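Local coordinates for protein malyl-CoA lyase/beta-methylmalyl-CoA lyase (Methylobacterium extorquens, PDB 5UGR) that is a TIM-barrel protein of the HpcH/HpaI aldolase/citrate lyase family that assembles from six chains and binds magnesium, at residues A[76-81]-A[86-91]; A[118-123]-A[133-138]. One frame throughout, in Å; residues are numbered along the deposited sequence.

Overall arrangement
Both contacts belong to the closed eight-stranded parallel barrel of the HpcH/HpaI family, and their centres lie about 11 Å apart on the same side of the chain's centre. They follow one another along the chain. Contact 1 ties the loop after strand 72-76 to helix 85-95, the helix it leads into; contact 2 packs helix 110-127 on strand 134-139. Strand 101-104 lies between strands 72-76 and 134-139 in the barrel. The two helices meet directly: Val-89 of contact 1 lies against Leu-119 and Ile-123 of contact 2. Both contacts also reach the second subunit, so this side of the barrel contributes to the assembly of six chains.

Contact 1 (A[76-81]-A[86-91]); sequences RINGLD and YRDVVD
In the beta-alpha loop that leaves strand 72-76 of the TIM barrel, Asn-78 reaches across to Asp-88 on the following helix, 85-95, and binds one carboxylate oxygen twice. The backbone N of Asn-78 donates to Asp-88 OD2 at 3.0 Å, nearly in line with the C-O bond, with an N-H...O angle of 162°. The side-chain ND2 of Asn-78 donates to the same OD2 at 2.8 Å, this time at the syn lone pair and close to the amide plane. Amide and carboxylate planes are turned 38° apart. Asn-78 is fixed further by Leu-43 O, which takes a second bond from ND2, and by Lys-52 NZ at OD1, so both ends of the buried amide are engaged. The other oxygen of Asp-88, OD1, forms a salt bridge with Arg-56, which would be expected to favour the charged carboxylate. The loop lies at the C-terminal end of the barrel strand, where TIM barrels carry their active sites; the side chain of Asn-78 is about 10 Å from a bound magnesium ion. Beside the polar pair, Ile-77 supplies an apolar contact. Its CG1 lies between backbone N and carbonyl carbon (chi1 62°), leaving CD1 and CG2 to receive one methyl of Val-89: CG2 of Val-89 is 3.8 Å from Ile-77 CD1 and 4.0 Å from Ile-77 CG2. Ile-77 CG2 also touches CB of Asp-88 at 4.1 Å. The other methyl of Val-89, CG1, packs on helix 110-127.

Contact 2 (A[118-123]-A[133-138]); sequences VLTTQI and IGFEVL
Ile-133, just ahead of strand 134-139, meets Thr-120 of helix 110-127 through methyl groups: Ile-133 CD1 and Thr-120 CG2 are 4.2 Å apart, the two side chains crossing at about a right angle. The backbone of Ile-133 is held at N by Glu-124 and at O by Arg-157. Gly-134 then enters the strand. Phe-135 follows, its ring carried toward the helix with CG anti to the carbonyl carbon (chi1 -66°). Thr-120 OG1 lies at the ring edge, in its plane, 3.8 Å from both CE1 and CZ of Phe-135. This hydroxyl makes no hydrogen bond across the contact; its hydrogen bond goes to Ile-116 O within the helix, and it meets the ring by van der Waals contact alone. Residues 136-138 run on along the strand, away from Thr-120. The contact belongs to the beta-alpha-beta crossover of strand 101-104, helix 110-127 and strand 134-139: Phe-135 packs between helix and sheet, against Val-113, Ile-116 and Asp-117 of the helix and Ile-104 of strand 101-104, while Leu-119 and Ile-123 of the same helix pack against Tyr-86 of the second subunit.

Contact 1 (A[76-81]-A[86-91])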
# COMPACT_ATOMS: atom_id res chain seq x y z
N ARG A 76 18.63 -23.35 12.81
CA ARG A 76 17.19 -23.09 12.76
C ARG A 76 16.80 -22.67 14.19
O ARG A 76 16.81 -23.47 15.13
CB ARG A 76 16.34 -24.20 12.27
CG ARG A 76 14.84 -23.80 12.26
CD ARG A 76 13.93 -24.76 11.53
NE ARG A 76 13.91 -26.13 12.08
CZ ARG A 76 13.23 -27.13 11.55
NH1 ARG A 76 12.46 -26.91 10.47
NH2 ARG A 76 13.34 -28.39 11.99
N ILE A 77 16.60 -21.35 14.35
CA ILE A 77 16.17 -20.79 15.62
C ILE A 77 14.74 -21.12 15.94
O ILE A 77 13.99 -21.55 15.08
CB ILE A 77 16.42 -19.27 15.71
CG1 ILE A 77 15.62 -18.50 14.63
CG2 ILE A 77 17.90 -18.97 15.53
CD1 ILE A 77 15.76 -17.01 14.73
N ASN A 78 14.38 -20.93 17.21
CA ASN A 78 13.00 -21.11 17.61
C ASN A 78 12.09 -20.04 17.02
O ASN A 78 12.55 -18.97 16.54
CB ASN A 78 12.92 -21.21 19.14
CG ASN A 78 13.24 -22.61 19.60
OD1 ASN A 78 12.40 -23.54 19.49
ND2 ASN A 78 14.49 -22.81 20.02
N GLY A 79 10.81 -20.31 17.09
CA GLY A 79 9.81 -19.39 16.53
C GLY A 79 9.75 -18.05 17.27
O GLY A 79 10.05 -17.95 18.46
N LEU A 80 9.42 -17.00 16.53
CA LEU A 80 9.33 -15.65 17.09
C LEU A 80 8.26 -15.55 18.16
O LEU A 80 8.25 -14.60 18.95
CB LEU A 80 9.11 -14.58 16.00
CG LEU A 80 10.40 -14.09 15.28
CD1 LEU A 80 10.98 -15.20 14.42
CD2 LEU A 80 10.07 -12.87 14.41
N ASP A 81 7.31 -16.48 18.10
CA ASP A 81 6.21 -16.59 19.05
C ASP A 81 6.59 -17.33 20.33
O ASP A 81 5.70 -17.53 21.19
CB ASP A 81 5.00 -17.32 18.40
CG ASP A 81 5.35 -18.71 17.87
OD1 ASP A 81 6.48 -18.91 17.33
OD2 ASP A 81 4.53 -19.64 17.98
N TYR A 86 15.20 -15.54 21.51
CA TYR A 86 16.19 -14.46 21.69
C TYR A 86 17.51 -15.00 22.26
O TYR A 86 18.57 -14.53 21.88
CB TYR A 86 15.68 -13.28 22.52
CG TYR A 86 15.55 -13.50 24.01
CD1 TYR A 86 14.44 -14.14 24.56
CD2 TYR A 86 16.53 -13.03 24.88
CE1 TYR A 86 14.29 -14.30 25.90
CE2 TYR A 86 16.39 -13.19 26.24
CZ TYR A 86 15.27 -13.84 26.75
OH TYR A 86 15.10 -13.94 28.14
N ARG A 87 17.43 -16.01 23.11
CA ARG A 87 18.65 -16.62 23.60
C ARG A 87 19.39 -17.49 22.57
O ARG A 87 20.61 -17.51 22.55
CB ARG A 87 18.34 -17.35 24.90
CG ARG A 87 18.61 -16.37 26.04
CD ARG A 87 19.93 -16.71 26.76
NE ARG A 87 19.40 -17.64 27.68
CZ ARG A 87 20.01 -18.67 28.21
NH1 ARG A 87 19.26 -19.38 28.98
NH2 ARG A 87 21.30 -18.93 27.99
N ASP A 88 18.65 -18.11 21.65
CA ASP A 88 19.26 -18.78 20.52
C ASP A 88 20.18 -17.83 19.73
O ASP A 88 21.31 -18.14 19.44
CB ASP A 88 18.22 -19.35 19.57
CG ASP A 88 17.30 -20.40 20.17
OD1 ASP A 88 17.62 -21.04 21.24
OD2 ASP A 88 16.21 -20.64 19.53
N VAL A 89 19.61 -16.67 19.38
CA VAL A 89 20.33 -15.72 18.55
C VAL A 89 21.49 -15.10 19.33
O VAL A 89 22.63 -15.06 18.86
CB VAL A 89 19.38 -14.66 17.97
CG1 VAL A 89 20.13 -13.63 17.13
CG2 VAL A 89 18.29 -15.34 17.10
N VAL A 90 21.18 -14.57 20.50
CA VAL A 90 22.22 -13.89 21.31
C VAL A 90 23.36 -14.86 21.64
O VAL A 90 24.52 -14.57 21.36
CB VAL A 90 21.62 -13.30 22.62
CG1 VAL A 90 22.74 -12.86 23.57
CG2 VAL A 90 20.73 -12.10 22.29
N ASP A 91 23.04 -16.01 22.21
CA ASP A 91 24.13 -16.88 22.71
C ASP A 91 24.99 -17.43 21.57
O ASP A 91 26.21 -17.45 21.64
CB ASP A 91 23.60 -18.03 23.55
CG ASP A 91 23.02 -17.60 24.85
OD1 ASP A 91 23.06 -16.40 25.19
OD2 ASP A 91 22.64 -18.52 25.62

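Contact 2 (A[118-123]-A[133-138])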
# COMPACT_ATOMS: atom_id res chain seq x y z
N VAL A 118 17.51 -6.72 13.04
CA VAL A 118 17.89 -5.79 14.08
C VAL A 118 18.81 -6.52 15.09
O VAL A 118 19.91 -6.03 15.38
CB VAL A 118 16.66 -5.22 14.77
CG1 VAL A 118 17.08 -4.41 15.99
CG2 VAL A 118 15.84 -4.32 13.81
N LEU A 119 18.34 -7.64 15.63
CA LEU A 119 19.06 -8.32 16.71
C LEU A 119 20.40 -8.80 16.21
O LEU A 119 21.44 -8.62 16.89
CB LEU A 119 18.16 -9.42 17.26
CG LEU A 119 18.74 -10.23 18.43
CD1 LEU A 119 19.10 -9.32 19.62
CD2 LEU A 119 17.74 -11.28 18.86
N THR A 120 20.41 -9.50 15.07
CA THR A 120 21.63 -10.03 14.48
C THR A 120 22.64 -8.93 14.20
O THR A 120 23.85 -9.06 14.55
CB THR A 120 21.33 -10.80 13.19
OG1 THR A 120 20.41 -11.89 13.48
CG2 THR A 120 22.60 -11.38 12.62
N THR A 121 22.17 -7.82 13.65
CA THR A 121 23.06 -6.72 13.34
C THR A 121 23.75 -6.19 14.61
O THR A 121 24.97 -5.91 14.60
CB THR A 121 22.37 -5.60 12.55
OG1 THR A 121 21.80 -6.19 11.36
CG2 THR A 121 23.34 -4.50 12.20
N GLN A 122 22.97 -5.96 15.66
CA GLN A 122 23.51 -5.42 16.91
C GLN A 122 24.57 -6.33 17.48
O GLN A 122 25.62 -5.86 17.94
CB GLN A 122 22.43 -5.16 17.93
CG GLN A 122 21.52 -4.00 17.47
CD GLN A 122 20.42 -3.71 18.44
OE1 GLN A 122 20.39 -4.27 19.55
NE2 GLN A 122 19.45 -2.89 18.01
N ILE A 123 24.34 -7.63 17.44
CA ILE A 123 25.35 -8.57 17.99
C ILE A 123 26.59 -8.53 17.15
O ILE A 123 27.75 -8.52 17.67
CB ILE A 123 24.80 -10.00 18.10
CG1 ILE A 123 23.56 -10.05 19.00
CG2 ILE A 123 25.86 -10.96 18.58
CD1 ILE A 123 22.67 -11.25 18.68
N ILE A 133 26.25 -12.46 8.66
CA ILE A 133 25.33 -13.62 8.58
C ILE A 133 24.26 -13.38 7.51
O ILE A 133 23.73 -12.26 7.37
CB ILE A 133 24.70 -13.85 9.96
CG1 ILE A 133 25.70 -14.59 10.87
CG2 ILE A 133 23.33 -14.55 9.91
CD1 ILE A 133 25.30 -14.53 12.34
N GLY A 134 23.92 -14.43 6.78
CA GLY A 134 22.79 -14.40 5.84
C GLY A 134 21.58 -15.06 6.46
O GLY A 134 21.71 -15.87 7.36
N PHE A 135 20.43 -14.82 5.86
CA PHE A 135 19.18 -15.40 6.30
C PHE A 135 18.58 -16.35 5.24
O PHE A 135 18.57 -16.08 4.00
CB PHE A 135 18.12 -14.37 6.62
CG PHE A 135 18.40 -13.47 7.81
CD1 PHE A 135 19.28 -13.81 8.84
CD2 PHE A 135 17.67 -12.32 7.97
CE1 PHE A 135 19.43 -13.01 9.94
CE2 PHE A 135 17.82 -11.52 9.10
CZ PHE A 135 18.73 -11.87 10.09
N GLU A 136 17.97 -17.41 5.74
CA GLU A 136 17.05 -18.24 4.98
C GLU A 136 15.73 -18.17 5.76
O GLU A 136 15.71 -18.15 6.99
CB GLU A 136 17.52 -19.70 4.90
CG GLU A 136 16.60 -20.65 4.15
CD GLU A 136 17.22 -22.08 4.10
OE1 GLU A 136 18.42 -22.17 3.68
OE2 GLU A 136 16.51 -23.06 4.52
N VAL A 137 14.61 -18.11 5.04
CA VAL A 137 13.29 -18.14 5.66
C VAL A 137 12.55 -19.38 5.29
O VAL A 137 12.58 -19.83 4.16
CB VAL A 137 12.48 -16.88 5.34
CG1 VAL A 137 13.08 -15.64 5.93
CG2 VAL A 137 12.19 -16.78 3.93
N LEU A 138 11.85 -19.94 6.26
CA LEU A 138 10.92 -21.03 6.03
C LEU A 138 9.53 -20.48 5.76
O LEU A 138 8.97 -19.71 6.60
CB LEU A 138 10.89 -21.96 7.24
CG LEU A 138 11.61 -23.27 7.08
CD1 LEU A 138 12.09 -23.83 8.40
CD2 LEU A 138 10.78 -24.26 6.32